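Acetyl xylan esterase (PDB 6XYC) probably removes acetyl and feruloyl groups from complex natural xylans, as a bifunctional carbohydrate esterase of the alpha/beta-hydrolase fold. Local coordinates at residues A[112-117]-A[162-167]. Numbering follows the deposited sequence.
Sequences PSFIGI and VDAVVD
D163 meets the backbone of I115 twice: its carboxylate OD1 accepts from I115 N at 2.8 Å, through the anti lone pair and nearly straight (168°), and its own N donates to I115 O at 2.9 Å. With CG anti to the carbonyl carbon (chi1 -64°), beside its own N, the carboxylate is brought to I115 N; the backbone bond does not depend on this torsion. An alanine here would probably leave I115 N without its acceptor and the bridging water without OD1. That water, donating to D163 OD1 and to P112 O, marks the looser end, where P112 and S113 are exposed and D163 OD2 is hydrogen-bonded to H161 NE2. Further along, strands 114-117 and 164-167 run parallel, 20° apart, as neighbours in the central sheet of the alpha/beta-hydrolase fold; I117 N donates a somewhat bent hydrogen bond to A164 O (3.0 Å), and V166 N donates to I117 O in the carbonyl plane. Here packing is close: I117 CG2 touches V165 CG2 (3.8 Å) and V162 CG1 (3.9 Å), on the face that helix 89-103 covers. On the other face the F114 ring reaches A164 CB with CZ (3.9 Å), while CD1 and CE1 pass D163 CB; helix 269-284 lies over this side through Q282 and F278.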
ATOM      1  N   PRO A 112       3.510  16.260   8.785  1.00 32.02           N
ATOM      2  CA  PRO A 112       3.418  14.860   9.222  1.00 31.58           C
ATOM      3  C   PRO A 112       2.207  14.541  10.087  1.00 33.83           C
ATOM      4  O   PRO A 112       2.132  13.427  10.615  1.00 34.82           O
ATOM      5  CB  PRO A 112       4.715  14.670  10.024  1.00 32.89           C
ATOM      6  CG  PRO A 112       4.967  16.024  10.628  1.00 30.10           C
ATOM      7  CD  PRO A 112       4.478  17.031   9.596  1.00 32.05           C
ATOM      8  N   SER A 113       1.266  15.473  10.268  1.00 34.18           N
ATOM      9  CA  SER A 113       0.060  15.178  11.038  1.00 36.10           C
ATOM     10  C   SER A 113      -0.905  14.276  10.281  1.00 34.04           C
ATOM     11  O   SER A 113      -1.825  13.727  10.891  1.00 33.68           O
ATOM     12  CB  SER A 113      -0.646  16.476  11.429  1.00 35.84           C
ATOM     13  OG  SER A 113      -1.143  17.163  10.292  1.00 39.54           O
ATOM     14  N   PHE A 114      -0.716  14.115   8.972  1.00 34.07           N
ATOM     15  CA  PHE A 114      -1.493  13.162   8.191  1.00 31.48           C
ATOM     16  C   PHE A 114      -0.595  12.516   7.151  1.00 30.36           C
ATOM     17  O   PHE A 114      -0.035  13.206   6.294  1.00 31.95           O
ATOM     18  CB  PHE A 114      -2.686  13.833   7.506  1.00 30.66           C
ATOM     19  CG  PHE A 114      -3.580  12.869   6.788  1.00 33.64           C
ATOM     20  CD1 PHE A 114      -4.538  12.148   7.482  1.00 32.85           C
ATOM     21  CD2 PHE A 114      -3.449  12.658   5.422  1.00 31.10           C
ATOM     22  CE1 PHE A 114      -5.359  11.254   6.829  1.00 31.61           C
ATOM     23  CE2 PHE A 114      -4.270  11.762   4.763  1.00 30.14           C
ATOM     24  CZ  PHE A 114      -5.229  11.061   5.467  1.00 30.15           C
ATOM     25  N   ILE A 115      -0.457  11.197   7.229  1.00 32.79           N
ATOM     26  CA  ILE A 115       0.238  10.409   6.215  1.00 29.39           C
ATOM     27  C   ILE A 115      -0.706   9.278   5.838  1.00 27.20           C
ATOM     28  O   ILE A 115      -0.837   8.297   6.579  1.00 28.65           O
ATOM     29  CB  ILE A 115       1.581   9.861   6.704  1.00 31.74           C
ATOM     30  CG1 ILE A 115       2.486  11.006   7.158  1.00 33.33           C
ATOM     31  CG2 ILE A 115       2.263   9.059   5.604  1.00 32.38           C
ATOM     32  CD1 ILE A 115       3.854  10.560   7.664  1.00 32.32           C
ATOM     33  N   GLY A 116      -1.370   9.409   4.692  1.00 26.52           N
ATOM     34  CA  GLY A 116      -2.148   8.321   4.143  1.00 25.23           C
ATOM     35  C   GLY A 116      -1.304   7.424   3.262  1.00 25.32           C
ATOM     36  O   GLY A 116      -0.161   7.735   2.928  1.00 26.38           O
ATOM     37  N   ILE A 117      -1.887   6.292   2.881  1.00 22.76           N
ATOM     38  CA  ILE A 117      -1.175   5.317   2.062  1.00 23.65           C
ATOM     39  C   ILE A 117      -2.171   4.650   1.122  1.00 24.10           C
ATOM     40  O   ILE A 117      -3.318   4.382   1.491  1.00 21.36           O
ATOM     41  CB  ILE A 117      -0.424   4.293   2.941  1.00 22.36           C
ATOM     42  CG1 ILE A 117       0.593   3.519   2.110  1.00 23.22           C
ATOM     43  CG2 ILE A 117      -1.396   3.346   3.624  1.00 23.58           C
ATOM     44  CD1 ILE A 117       1.634   2.776   2.926  1.00 21.44           C
ATOM     45  N   VAL A 162       0.237   4.724   9.717  1.00 26.67           N
ATOM     46  CA  VAL A 162      -0.469   5.429   8.658  1.00 26.92           C
ATOM     47  C   VAL A 162      -1.840   5.827   9.181  1.00 26.85           C
ATOM     48  O   VAL A 162      -2.405   5.162  10.055  1.00 26.96           O
ATOM     49  CB  VAL A 162      -0.601   4.579   7.372  1.00 24.91           C
ATOM     50  CG1 VAL A 162       0.761   4.386   6.712  1.00 25.43           C
ATOM     51  CG2 VAL A 162      -1.251   3.241   7.683  1.00 26.20           C
ATOM     52  N   ASP A 163      -2.389   6.907   8.622  1.00 25.78           N
ATOM     53  CA  ASP A 163      -3.616   7.494   9.150  1.00 29.16           C
ATOM     54  C   ASP A 163      -4.867   7.111   8.370  1.00 32.03           C
ATOM     55  O   ASP A 163      -5.977   7.263   8.899  1.00 27.53           O
ATOM     56  CB  ASP A 163      -3.512   9.020   9.182  1.00 31.47           C
ATOM     57  CG  ASP A 163      -2.441   9.508  10.128  1.00 37.00           C
ATOM     58  OD1 ASP A 163      -1.488  10.161   9.662  1.00 32.50           O
ATOM     59  OD2 ASP A 163      -2.550   9.241  11.339  1.00 37.75           O
ATOM     60  N   ALA A 164      -4.716   6.620   7.141  1.00 26.26           N
ATOM     61  CA  ALA A 164      -5.841   6.236   6.299  1.00 25.80           C
ATOM     62  C   ALA A 164      -5.294   5.417   5.143  1.00 22.83           C
ATOM     63  O   ALA A 164      -4.125   5.562   4.765  1.00 22.71           O
ATOM     64  CB  ALA A 164      -6.606   7.462   5.783  1.00 26.12           C
ATOM     65  N   VAL A 165      -6.138   4.553   4.591  1.00 23.98           N
ATOM     66  CA  VAL A 165      -5.719   3.614   3.560  1.00 24.53           C
ATOM     67  C   VAL A 165      -6.726   3.647   2.422  1.00 24.30           C
ATOM     68  O   VAL A 165      -7.938   3.667   2.656  1.00 22.56           O
ATOM     69  CB  VAL A 165      -5.592   2.179   4.109  1.00 23.07           C
ATOM     70  CG1 VAL A 165      -5.224   1.207   2.984  1.00 22.56           C
ATOM     71  CG2 VAL A 165      -4.580   2.117   5.246  1.00 24.14           C
ATOM     72  N   VAL A 166      -6.228   3.646   1.189  1.00 25.22           N
ATOM     73  CA  VAL A 166      -7.048   3.388   0.007  1.00 25.28           C
ATOM     74  C   VAL A 166      -6.466   2.171  -0.699  1.00 22.15           C
ATOM     75  O   VAL A 166      -5.304   2.189  -1.133  1.00 21.54           O
ATOM     76  CB  VAL A 166      -7.114   4.596  -0.937  1.00 22.44           C
ATOM     77  CG1 VAL A 166      -7.861   4.217  -2.211  1.00 24.20           C
ATOM     78  CG2 VAL A 166      -7.799   5.760  -0.249  1.00 24.88           C
ATOM     79  N   ASP A 167      -7.273   1.119  -0.809  1.00 20.78           N
ATOM     80  CA  ASP A 167      -6.851  -0.178  -1.331  1.00 21.90           C
ATOM     81  C   ASP A 167      -7.503  -0.365  -2.695  1.00 23.30           C
ATOM     82  O   ASP A 167      -8.720  -0.576  -2.790  1.00 22.78           O
ATOM     83  CB  ASP A 167      -7.238  -1.282  -0.350  1.00 21.94           C
ATOM     84  CG  ASP A 167      -7.279  -2.652  -0.977  1.00 26.06           C
ATOM     85  OD1 ASP A 167      -6.614  -2.884  -2.006  1.00 23.34           O
ATOM     86  OD2 ASP A 167      -7.987  -3.521  -0.421  1.00 23.49           O
TER
HETATM   87  O   HOH W   1       0.624  11.241  11.101  1.00 31.14           O